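Local coordinates for mandelate racemase/muconate lactonizing protein (Paenibacillus sp., PDB 3V5C), which probably dehydrates galacturonate as a magnesium-dependent member of the enolase superfamily, at residues Gly108-Tyr112 / Val359-Phe365; Lys162-His166 / Ile352-Glu356; Ile169-Arg173 / Arg186-Val191. The protein carries 1 engineered substitution. All blocks are in the same frame, centred on the assembly; numbering follows the deposited sequence.

Interaction 1. Residues Gly108-Tyr112 / Val359-Phe365; sequences GKPVY and VPATPGF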
loop_
_atom_site.group_PDB
_atom_site.type_symbol
_atom_site.label_atom_id
_atom_site.label_comp_id
_atom_site.label_asym_id
_atom_site.label_seq_id
_atom_site.Cartn_x
_atom_site.Cartn_y
_atom_site.Cartn_z
ATOM N N GLY A 108 22.247 10.681 -5.841
ATOM C CA GLY A 108 22.780 9.912 -4.733
ATOM C C GLY A 108 21.984 10.153 -3.465
ATOM O O GLY A 108 22.553 10.326 -2.393
ATOM N N LYS A 109 20.659 10.169 -3.596
ATOM C CA LYS A 109 19.765 10.421 -2.472
ATOM C C LYS A 109 18.612 9.427 -2.499
ATOM O O LYS A 109 18.180 9.028 -3.576
ATOM C CB LYS A 109 19.202 11.838 -2.534
ATOM C CG LYS A 109 20.240 12.929 -2.255
ATOM C CD LYS A 109 19.659 14.315 -2.441
ATOM C CE LYS A 109 20.711 15.372 -2.149
ATOM N NZ LYS A 109 20.165 16.741 -2.297
ATOM N N PRO A 110 18.138 9.002 -1.312
ATOM C CA PRO A 110 16.914 8.194 -1.290
ATOM C C PRO A 110 15.727 9.077 -1.667
ATOM O O PRO A 110 15.743 10.284 -1.432
ATOM C CB PRO A 110 16.808 7.766 0.172
ATOM C CG PRO A 110 17.455 8.909 0.931
ATOM C CD PRO A 110 18.636 9.276 0.051
ATOM N N VAL A 111 14.703 8.489 -2.268
ATOM C CA VAL A 111 13.541 9.269 -2.667
ATOM C C VAL A 111 12.917 10.037 -1.505
ATOM O O VAL A 111 12.485 11.187 -1.674
ATOM C CB VAL A 111 12.494 8.381 -3.339
ATOM C CG1 VAL A 111 11.130 9.103 -3.430
ATOM C CG2 VAL A 111 12.998 7.956 -4.721
ATOM N N TYR A 112 12.884 9.433 -0.327
ATOM C CA TYR A 112 12.276 10.131 0.798
ATOM C C TYR A 112 12.916 11.512 1.044
ATOM O O TYR A 112 12.206 12.460 1.359
ATOM C CB TYR A 112 12.197 9.265 2.060
ATOM C CG TYR A 112 13.512 8.894 2.709
ATOM C CD1 TYR A 112 14.199 9.812 3.503
ATOM C CD2 TYR A 112 14.031 7.612 2.579
ATOM C CE1 TYR A 112 15.390 9.469 4.128
ATOM C CE2 TYR A 112 15.224 7.258 3.188
ATOM C CZ TYR A 112 15.899 8.199 3.966
ATOM O OH TYR A 112 17.074 7.847 4.584
ATOM N N VAL A 359 13.469 1.965 6.364
ATOM C CA VAL A 359 13.771 2.286 4.973
ATOM C C VAL A 359 15.248 2.678 4.872
ATOM O O VAL A 359 15.690 3.546 5.618
ATOM C CB VAL A 359 12.881 3.450 4.480
ATOM C CG1 VAL A 359 13.153 3.735 3.004
ATOM C CG2 VAL A 359 11.403 3.116 4.669
ATOM N N PRO A 360 16.008 2.043 3.975
ATOM C CA PRO A 360 17.447 2.354 3.868
ATOM C C PRO A 360 17.681 3.750 3.277
ATOM O O PRO A 360 16.827 4.267 2.554
ATOM C CB PRO A 360 17.963 1.287 2.881
ATOM C CG PRO A 360 16.752 0.972 2.034
ATOM C CD PRO A 360 15.618 0.971 3.040
ATOM N N ALA A 361 18.819 4.361 3.598
ATOM C CA ALA A 361 19.151 5.682 3.078
ATOM C C ALA A 361 19.912 5.617 1.758
ATOM O O ALA A 361 20.545 6.597 1.345
ATOM C CB ALA A 361 19.958 6.464 4.111
ATOM N N THR A 362 19.802 4.488 1.077
ATOM C CA THR A 362 20.469 4.276 -0.199
ATOM C C THR A 362 19.737 4.971 -1.357
ATOM O O THR A 362 18.588 5.377 -1.222
ATOM C CB THR A 362 20.602 2.783 -0.467
ATOM O OG1 THR A 362 19.347 2.167 -0.202
ATOM C CG2 THR A 362 21.631 2.171 0.494
ATOM N N PRO A 363 20.419 5.140 -2.495
ATOM C CA PRO A 363 19.839 5.983 -3.545
ATOM C C PRO A 363 18.525 5.451 -4.114
ATOM O O PRO A 363 18.290 4.234 -4.176
ATOM C CB PRO A 363 20.925 5.982 -4.636
ATOM C CG PRO A 363 22.209 5.654 -3.896
ATOM C CD PRO A 363 21.786 4.688 -2.829
ATOM N N GLY A 364 17.692 6.382 -4.555
ATOM C CA GLY A 364 16.407 6.059 -5.161
ATOM C C GLY A 364 15.507 5.353 -4.166
ATOM O O GLY A 364 15.351 5.787 -3.011
ATOM N N PHE A 365 14.902 4.256 -4.593
ATOM C CA PHE A 365 14.041 3.502 -3.685
ATOM C C PHE A 365 14.794 2.417 -2.919
ATOM O O PHE A 365 14.186 1.642 -2.199
ATOM C CB PHE A 365 12.811 2.914 -4.405
ATOM C CG PHE A 365 11.795 3.953 -4.823
ATOM C CD1 PHE A 365 10.885 4.476 -3.903
ATOM C CD2 PHE A 365 11.772 4.417 -6.124
ATOM C CE1 PHE A 365 9.945 5.440 -4.283
ATOM C CE2 PHE A 365 10.842 5.370 -6.525
ATOM C CZ PHE A 365 9.927 5.896 -5.592
HETATM O O HOH W 1 21.598 7.767 -1.019
HETATM O O HOH W 2 16.812 5.960 6.340
#
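The Phe365 ring carries Val111 on one face: methyl CG2 stands over the ring centre, 3.7 Å from the centroid, in a nearly vertical CH-pi contact. CG1 of Val111, anti to the backbone N (chi1 165°), reaches CE1 and CZ of the same ring. His324 meets this ring edge-to-face. The Tyr112 ring instead receives Pro110 CG toward the rim of one face and Pro360 O at its edge, in plane, 3.5 Å from CE2. Tyr112 holds CG between its backbone N and carbonyl carbon (chi1 67°), which brings the hydroxyl to Ala361, where OH lies 3.2 Å from CB; an alanine suits so close an approach. A water links Tyr112 OH to Val359 O. The backbones make a single bridge, Gly364 N to Lys109 O and Val111 N to Gly364 O, each 2.9 Å. Gly364 has a positive phi that favours glycine. Pro110 occupies the N-cap position before helix 111-115, its CA making a CA-H...O contact with Gly364 O and its CB packing by Thr362 O. With an alanine in place of Phe365, Val111 CG2 would probably be left facing a gap and His324 without its edge-to-face partner. The contact pairs buried apolar packing with two backbone bonds that fix the 359-365 loop to the start of the helix, while a second water, joining Ala361 O to Gly108 O (weakly), bridges its exposed border.

Interaction 2. Residues Lys162-His166 / Ile352-Glu356; sequences KGQRH and IENGE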
loop_
_atom_site.group_PDB
_atom_site.type_symbol
_atom_site.label_atom_id
_atom_site.label_comp_id
_atom_site.label_asym_id
_atom_site.label_seq_id
_atom_site.Cartn_x
_atom_site.Cartn_y
_atom_site.Cartn_z
ATOM N N LYS A 162 8.485 -12.303 12.760
ATOM C CA LYS A 162 9.232 -11.550 11.753
ATOM C C LYS A 162 9.146 -10.030 11.947
ATOM O O LYS A 162 9.404 -9.259 11.016
ATOM C CB LYS A 162 8.773 -11.952 10.346
ATOM C CG LYS A 162 9.024 -13.432 10.019
ATOM C CD LYS A 162 8.690 -13.766 8.557
ATOM C CE LYS A 162 7.184 -13.851 8.325
ATOM N NZ LYS A 162 6.881 -14.401 6.958
ATOM N N GLY A 163 8.795 -9.602 13.155
ATOM C CA GLY A 163 8.830 -8.196 13.511
ATOM C C GLY A 163 7.510 -7.450 13.446
ATOM O O GLY A 163 7.476 -6.258 13.742
ATOM N N GLN A 164 6.429 -8.121 13.061
ATOM C CA GLN A 164 5.133 -7.437 12.951
ATOM C C GLN A 164 4.503 -7.277 14.338
ATOM O O GLN A 164 4.582 -8.200 15.156
ATOM C CB GLN A 164 4.169 -8.203 12.039
ATOM C CG GLN A 164 4.625 -8.328 10.577
ATOM C CD GLN A 164 4.707 -6.993 9.847
ATOM O OE1 GLN A 164 3.971 -6.050 10.153
ATOM N NE2 GLN A 164 5.614 -6.912 8.876
ATOM N N ARG A 165 3.901 -6.117 14.603
ATOM C CA ARG A 165 3.224 -5.868 15.877
ATOM C C ARG A 165 1.758 -5.462 15.699
ATOM O O ARG A 165 0.969 -5.477 16.652
ATOM C CB ARG A 165 3.972 -4.788 16.675
ATOM C CG ARG A 165 5.391 -5.203 17.089
ATOM C CD ARG A 165 5.357 -6.350 18.107
ATOM N NE ARG A 165 6.696 -6.779 18.535
ATOM C CZ ARG A 165 7.381 -7.774 17.969
ATOM N NH1 ARG A 165 6.877 -8.444 16.930
ATOM N NH2 ARG A 165 8.585 -8.103 18.440
ATOM N N HIS A 166 1.415 -5.079 14.473
ATOM C CA HIS A 166 0.077 -4.589 14.142
ATOM C C HIS A 166 -0.485 -5.426 13.027
ATOM O O HIS A 166 0.257 -5.837 12.125
ATOM C CB HIS A 166 0.190 -3.132 13.704
ATOM C CG HIS A 166 1.038 -2.322 14.626
ATOM N ND1 HIS A 166 0.715 -2.141 15.953
ATOM C CD2 HIS A 166 2.215 -1.680 14.433
ATOM C CE1 HIS A 166 1.647 -1.411 16.536
ATOM N NE2 HIS A 166 2.563 -1.108 15.635
ATOM N N ILE A 352 12.212 -5.238 8.944
ATOM C CA ILE A 352 11.088 -5.035 9.857
ATOM C C ILE A 352 11.519 -5.302 11.296
ATOM O O ILE A 352 12.171 -6.316 11.586
ATOM C CB ILE A 352 9.899 -5.984 9.562
ATOM C CG1 ILE A 352 9.496 -5.960 8.084
ATOM C CG2 ILE A 352 8.721 -5.657 10.481
ATOM C CD1 ILE A 352 9.182 -4.582 7.557
ATOM N N GLU A 353 11.159 -4.405 12.198
ATOM C CA GLU A 353 11.480 -4.589 13.607
ATOM C C GLU A 353 10.445 -3.846 14.438
ATOM O O GLU A 353 10.146 -2.682 14.183
ATOM C CB GLU A 353 12.906 -4.099 13.917
ATOM C CG GLU A 353 13.321 -4.253 15.376
ATOM C CD GLU A 353 14.681 -3.615 15.682
ATOM O OE1 GLU A 353 15.592 -3.700 14.835
ATOM O OE2 GLU A 353 14.836 -3.026 16.773
ATOM N N ASN A 354 9.865 -4.537 15.411
ATOM C CA ASN A 354 8.937 -3.896 16.335
ATOM C C ASN A 354 7.826 -3.082 15.675
ATOM O O ASN A 354 7.510 -1.971 16.105
ATOM C CB ASN A 354 9.700 -3.049 17.353
ATOM C CG ASN A 354 10.538 -3.900 18.291
ATOM O OD1 ASN A 354 10.101 -4.966 18.730
ATOM N ND2 ASN A 354 11.749 -3.441 18.596
ATOM N N GLY A 355 7.255 -3.641 14.610
ATOM C CA GLY A 355 6.074 -3.043 14.002
ATOM C C GLY A 355 6.391 -1.845 13.130
ATOM O O GLY A 355 5.518 -1.016 12.881
ATOM N N GLU A 356 7.642 -1.756 12.681
ATOM C CA GLU A 356 8.086 -0.673 11.805
ATOM C C GLU A 356 8.971 -1.209 10.689
ATOM O O GLU A 356 9.758 -2.164 10.885
ATOM C CB GLU A 356 8.873 0.377 12.594
ATOM C CG GLU A 356 8.127 0.967 13.799
ATOM C CD GLU A 356 8.975 1.942 14.609
ATOM O OE1 GLU A 356 10.093 1.569 15.024
ATOM O OE2 GLU A 356 8.527 3.085 14.830
HETATM O O HOH W 3 4.470 0.904 14.604
HETATM O O HOH W 4 5.168 -0.675 17.001
#
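Lys162 meets the other segment through its backbone, its O resting 3.6 Å from Ile352 CB, while its ammonium group leads off to a salt bridge with Asp339. Gly163 follows as the C-prime residue of the Schellman motif that ends helix 145-161. Its positive phi suits glycine, and a beta carbon there would also run into Ile352 O. Gly163 O accepts Gly355 N at 2.8 Å, the donor standing almost in line with the C=O bond; Ile352 CG2 packs against the same oxygen. At Gln164 the side chain bends at chi2 (-65°), which carries NE2 back to within 3.7 Å of Ile352 CG2. Arg165 lies beside Asn354, both pointing the same way with guanidinium and amide planes 70° apart, and its CG comes 3.5 Å from Gly355 N. Arg165 NH1 bonds Gln164 O at 2.9 Å and Tyr160 O, and the Tyr160 ring makes a cation-pi contact with the guanidinium. His166 turns the CD2 edge of its ring to Gly355 O, 3.7 Å away, and two waters tie NE2 to Gly355 O and Asn354 O; ND1 is bonded to Lys203 N. Asn354 and Gly355, both with positive phi, form the corner of a type I' turn, for which this pair is well suited, and a beta carbon on Gly355 would strike Arg165 CB. The hairpin of strands 351-353 and 356-359 is thereby set against the loop between helix 145-161 and strand 167-170, with strand 126-135 joined to both by backbone hydrogen bonds, Asp132 with His166 and Cys130 with Gly355.

Interaction 3. Residues Ile169-Arg173 / Arg186-Val191; sequences IKVGR and RDIAIV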
loop_
_atom_site.group_PDB
_atom_site.type_symbol
_atom_site.label_atom_id
_atom_site.label_comp_id
_atom_site.label_asym_id
_atom_site.label_seq_id
_atom_site.Cartn_x
_atom_site.Cartn_y
_atom_site.Cartn_z
ATOM N N ILE A 169 -7.007 -7.773 9.924
ATOM C CA ILE A 169 -7.698 -9.039 9.864
ATOM C C ILE A 169 -8.849 -8.955 8.875
ATOM O O ILE A 169 -9.681 -8.065 8.969
ATOM C CB ILE A 169 -8.253 -9.385 11.253
ATOM C CG1 ILE A 169 -7.114 -9.408 12.280
ATOM C CG2 ILE A 169 -8.988 -10.732 11.187
ATOM C CD1 ILE A 169 -7.581 -9.214 13.713
ATOM N N LYS A 170 -8.869 -9.849 7.891
ATOM C CA LYS A 170 -10.002 -9.907 6.990
ATOM C C LYS A 170 -11.223 -10.412 7.741
ATOM O O LYS A 170 -11.137 -11.399 8.479
ATOM C CB LYS A 170 -9.704 -10.792 5.782
ATOM C CG LYS A 170 -8.620 -10.238 4.854
ATOM C CD LYS A 170 -9.179 -9.064 4.059
ATOM C CE LYS A 170 -8.171 -8.529 3.060
ATOM N NZ LYS A 170 -7.352 -7.471 3.682
ATOM N N VAL A 171 -12.348 -9.725 7.565
ATOM C CA VAL A 171 -13.623 -10.199 8.096
ATOM C C VAL A 171 -14.664 -10.158 6.965
ATOM O O VAL A 171 -14.337 -9.829 5.823
ATOM C CB VAL A 171 -14.068 -9.395 9.343
ATOM C CG1 VAL A 171 -13.020 -9.508 10.447
ATOM C CG2 VAL A 171 -14.315 -7.913 8.971
ATOM N N GLY A 172 -15.908 -10.520 7.265
ATOM C CA GLY A 172 -16.910 -10.668 6.223
ATOM C C GLY A 172 -17.158 -12.084 5.745
ATOM O O GLY A 172 -17.698 -12.307 4.648
ATOM N N ARG A 173 -16.767 -13.064 6.553
ATOM C CA ARG A 173 -16.872 -14.442 6.100
ATOM C C ARG A 173 -18.307 -14.823 5.705
ATOM O O ARG A 173 -18.508 -15.632 4.793
ATOM C CB ARG A 173 -16.362 -15.371 7.195
ATOM C CG ARG A 173 -14.861 -15.351 7.348
ATOM C CD ARG A 173 -14.490 -16.006 8.693
ATOM N NE ARG A 173 -13.052 -16.180 8.742
ATOM C CZ ARG A 173 -12.201 -15.183 8.945
ATOM N NH1 ARG A 173 -10.894 -15.417 8.920
ATOM N NH2 ARG A 173 -12.657 -13.952 9.173
ATOM N N ARG A 186 -17.863 -16.172 13.550
ATOM C CA ARG A 186 -16.483 -16.636 13.354
ATOM C C ARG A 186 -15.553 -15.440 13.180
ATOM O O ARG A 186 -14.465 -15.432 13.753
ATOM C CB ARG A 186 -16.392 -17.653 12.197
ATOM C CG ARG A 186 -14.991 -17.928 11.622
ATOM C CD ARG A 186 -14.307 -19.227 12.030
ATOM N NE ARG A 186 -15.055 -20.479 11.828
ATOM C CZ ARG A 186 -14.807 -21.411 10.900
ATOM N NH1 ARG A 186 -13.841 -21.276 9.980
ATOM N NH2 ARG A 186 -15.544 -22.514 10.902
ATOM N N ASP A 187 -15.987 -14.419 12.426
ATOM C CA ASP A 187 -15.204 -13.192 12.301
ATOM C C ASP A 187 -14.836 -12.668 13.680
ATOM O O ASP A 187 -13.681 -12.344 13.944
ATOM C CB ASP A 187 -15.993 -12.060 11.622
ATOM C CG ASP A 187 -16.180 -12.238 10.127
ATOM O OD1 ASP A 187 -15.458 -13.012 9.454
ATOM O OD2 ASP A 187 -17.104 -11.552 9.613
ATOM N N ILE A 188 -15.852 -12.541 14.540
ATOM C CA ILE A 188 -15.682 -11.937 15.865
ATOM C C ILE A 188 -14.676 -12.737 16.702
ATOM O O ILE A 188 -13.773 -12.161 17.309
ATOM C CB ILE A 188 -17.021 -11.853 16.607
ATOM C CG1 ILE A 188 -17.908 -10.805 15.924
ATOM C CG2 ILE A 188 -16.789 -11.465 18.081
ATOM C CD1 ILE A 188 -19.394 -10.927 16.223
ATOM N N ALA A 189 -14.856 -14.059 16.715
ATOM C CA ALA A 189 -13.984 -14.953 17.466
ATOM C C ALA A 189 -12.546 -14.827 16.987
ATOM O O ALA A 189 -11.615 -14.840 17.787
ATOM C CB ALA A 189 -14.448 -16.390 17.310
ATOM N N ILE A 190 -12.365 -14.746 15.673
ATOM C CA ILE A 190 -11.022 -14.601 15.117
ATOM C C ILE A 190 -10.382 -13.275 15.527
ATOM O O ILE A 190 -9.212 -13.220 15.914
ATOM C CB ILE A 190 -11.039 -14.763 13.582
ATOM C CG1 ILE A 190 -11.309 -16.229 13.222
ATOM C CG2 ILE A 190 -9.723 -14.275 12.967
ATOM C CD1 ILE A 190 -11.568 -16.494 11.755
ATOM N N VAL A 191 -11.133 -12.192 15.416
ATOM C CA VAL A 191 -10.602 -10.913 15.822
ATOM C C VAL A 191 -10.194 -10.917 17.290
ATOM O O VAL A 191 -9.113 -10.469 17.631
ATOM C CB VAL A 191 -11.565 -9.782 15.519
ATOM C CG1 VAL A 191 -10.986 -8.472 16.057
ATOM C CG2 VAL A 191 -11.790 -9.696 14.003
#
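Asp187 reaches from its helix into the bend after strand 167-170 and gathers three donors there. Gly172 N meets Asp187 OD2 at 2.8 Å, coming from above the carboxylate plane. Arg173 N takes the syn lone pair of Asp187 OD1 at 3.2 Å. Arg173 NH2 completes a salt bridge to the anti side of Asp187 OD1, 3.0 Å away. That last bond is straight (165°) and lies in the guanidinium plane, although the guanidinium and carboxylate planes are 72° apart. The extended Arg173 chain slides past Asp187 in the opposite direction, so its CG and CD also graze OD1. Ile190 CD1 presses tightly on one guanidinium face, 3.1 Å from Arg173 NH1. The Arg186 side chain crosses that of Arg173 at about a right angle, its CG 3.5 Å from Arg173 CD. Gly172 suits the bend because its backbone angles would jam a beta carbon against the preceding carbonyl. Below it the contact turns apolar: Val171 CG1 packs on Val191 CG2 at 3.8 Å, and Ile169 CG2 touches the CG2 methyls of both Ile190 and Val191, branched residues that fill the seam between strand and helix. In the second shell, Lys170 O holds Arg173 NH2 from within the segment, Tyr212 OH bonds Asp187 OD2, and Asp139 forms salt bridges with both Arg173 and Arg186, drawing both round one carboxylate; Arg186 NH2 also bonds Leu142 O. This is the first half of a beta-alpha-beta crossover, strand 167-170 through helix 180-198 to strand 204-207. All the touching residues are buried, so the interlocking charges and N-H groups probably compensate one another.

In the fold
Interaction 3 is fully buried, whereas interactions 1 and 2 are only partly so and include bridging waters. Interactions 2 and 3 involve strand 167-170 and the barrel sheet, one at the loop entering that strand and the other at the strand and the bend leaving it; their centres are 22 Å apart. Interaction 1 lies on the other side of the chain's centre from interaction 3, about 38 Å away between centres, and joins the loop after strand 356-359 to helix 111-115. Chemistry follows place: aromatic packing with a backbone bridge in interaction 1, glycine-rich backbone fitting in interaction 2, and a buried salt-bridge network beside aliphatic packing in interaction 3.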